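Side-chain contact in response regulator (Xanthomonas campestris pv. campestris, PDB 3QYY), which probably makes cyclic di-GMP through its GGDEF domain, the piece present here with cyclic di-GMP and magnesium bound: residues E104-L107 against K108-W112. Residues are numbered along the deposited sequence; the frame is centred on the assembly and turned at random.
Sequences EATL and KLNQW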
loop_
_atom_site.group_PDB
_atom_site.type_symbol
_atom_site.label_atom_id
_atom_site.label_comp_id
_atom_site.label_asym_id
_atom_site.label_seq_id
_atom_site.Cartn_x
_atom_site.Cartn_y
_atom_site.Cartn_z
ATOM N N GLU B 104 0.977 27.282 -10.180
ATOM C CA GLU B 104 0.249 27.640 -8.969
ATOM C C GLU B 104 -0.068 26.403 -8.132
ATOM O O GLU B 104 0.201 26.366 -6.934
ATOM C CB GLU B 104 -1.048 28.363 -9.337
ATOM C CG GLU B 104 -1.935 28.699 -8.147
ATOM C CD GLU B 104 -3.195 29.445 -8.550
ATOM O OE1 GLU B 104 -4.067 29.653 -7.680
ATOM O OE2 GLU B 104 -3.311 29.826 -9.735
ATOM N N ALA B 105 -0.636 25.388 -8.775
ATOM C CA ALA B 105 -0.993 24.155 -8.086
ATOM C C ALA B 105 0.213 23.504 -7.416
ATOM O O ALA B 105 0.168 23.162 -6.233
ATOM C CB ALA B 105 -1.638 23.182 -9.066
ATOM N N THR B 106 1.291 23.336 -8.175
ATOM C CA THR B 106 2.505 22.712 -7.665
ATOM C C THR B 106 3.161 23.497 -6.535
ATOM O O THR B 106 3.618 22.915 -5.552
ATOM C CB THR B 106 3.527 22.507 -8.797
ATOM O OG1 THR B 106 2.959 21.641 -9.788
ATOM C CG2 THR B 106 4.808 21.881 -8.258
ATOM N N LEU B 107 3.208 24.817 -6.669
ATOM C CA LEU B 107 3.811 25.649 -5.635
ATOM C C LEU B 107 3.012 25.587 -4.342
ATOM O O LEU B 107 3.579 25.578 -3.251
ATOM C CB LEU B 107 3.922 27.100 -6.115
ATOM C CG LEU B 107 5.194 27.450 -6.892
ATOM C CD1 LEU B 107 6.393 27.340 -5.963
ATOM C CD2 LEU B 107 5.362 26.523 -8.091
ATOM N N LYS B 108 1.692 25.541 -4.470
ATOM C CA LYS B 108 0.816 25.473 -3.311
ATOM C C LYS B 108 0.987 24.125 -2.606
ATOM O O LYS B 108 1.003 24.050 -1.376
ATOM C CB LYS B 108 -0.640 25.638 -3.750
ATOM C CG LYS B 108 -1.602 25.934 -2.618
ATOM C CD LYS B 108 -1.656 27.420 -2.298
ATOM C CE LYS B 108 -2.263 28.205 -3.454
ATOM N NZ LYS B 108 -2.417 29.650 -3.131
ATOM N N LEU B 109 1.119 23.062 -3.394
ATOM C CA LEU B 109 1.276 21.721 -2.840
ATOM C C LEU B 109 2.587 21.562 -2.072
ATOM O O LEU B 109 2.594 21.072 -0.942
ATOM C CB LEU B 109 1.214 20.675 -3.954
ATOM C CG LEU B 109 1.109 19.234 -3.450
ATOM C CD1 LEU B 109 -0.343 18.775 -3.537
ATOM C CD2 LEU B 109 2.004 18.328 -4.278
ATOM N N ASN B 110 3.694 21.974 -2.684
ATOM C CA ASN B 110 5.001 21.865 -2.037
ATOM C C ASN B 110 5.074 22.692 -0.761
ATOM O O ASN B 110 5.696 22.283 0.218
ATOM C CB ASN B 110 6.115 22.303 -2.991
ATOM C CG ASN B 110 6.339 21.318 -4.117
ATOM O OD1 ASN B 110 5.494 21.162 -4.998
ATOM N ND2 ASN B 110 7.479 20.637 -4.089
ATOM N N GLN B 111 4.444 23.859 -0.781
ATOM C CA GLN B 111 4.430 24.742 0.379
ATOM C C GLN B 111 3.676 24.057 1.517
ATOM O O GLN B 111 4.058 24.154 2.685
ATOM C CB GLN B 111 3.759 26.070 0.005
ATOM C CG GLN B 111 3.649 27.086 1.134
ATOM C CD GLN B 111 2.458 26.837 2.037
ATOM O OE1 GLN B 111 1.310 26.857 1.588
ATOM N NE2 GLN B 111 2.722 26.605 3.318
ATOM N N TRP B 112 2.611 23.352 1.159
ATOM C CA TRP B 112 1.792 22.639 2.130
ATOM C C TRP B 112 2.531 21.439 2.718
ATOM O O TRP B 112 2.471 21.198 3.924
ATOM C CB TRP B 112 0.495 22.183 1.458
ATOM C CG TRP B 112 -0.326 21.228 2.263
ATOM C CD1 TRP B 112 -0.832 21.426 3.516
ATOM C CD2 TRP B 112 -0.775 19.933 1.848
ATOM N NE1 TRP B 112 -1.572 20.335 3.907
ATOM C CE2 TRP B 112 -1.554 19.404 2.902
ATOM C CE3 TRP B 112 -0.597 19.170 0.687
ATOM C CZ2 TRP B 112 -2.156 18.145 2.828
ATOM C CZ3 TRP B 112 -1.198 17.915 0.614
ATOM C CH2 TRP B 112 -1.968 17.418 1.679
#
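Four consecutive i to i+4 backbone hydrogen bonds, from Lys108 N to Glu104 O through Gln111 N to Leu107 O, join residues 104-107 to 108-112 as successive turns of one alpha helix, 102-116, which packs on the central sheet of the GGDEF domain. The straightest is Asn110 N to Thr106 O, 3.0 Å with an N-H...O angle of 172°. Across this turn the side chains of Thr106 and Asn110 run side by side, pointing the same way. The Thr106 methyl CG2 is anti to its backbone N, which leaves OG1 beside that N and turned back one turn, where it hydrogen-bonds Glu102 O. On the outer side, Glu104 and Lys108 stand one turn apart. The Glu104 chain is fully extended, whereas that of Lys108 bends at chi2 (85°) and chi3 (67°) and brings NZ to 4.8 Å from Glu104 OE1, too far for a salt bridge but near enough for a probable mild attraction. The inner side is apolar: Ala105 meets Val44, Phe46 and Val98, and Leu109 lies on Phe46, Ile96 and Leu163, joining the helix to three strands, with Thr106 and Asn110 also touching Leu163 of strand 162-165. Between neighbouring turns, side-chain roots rest on carbonyl oxygens of the turn before, as where Gln111 CB lies 3.3 Å from Leu107 O, the same oxygen that accepts the bond from Gln111 N.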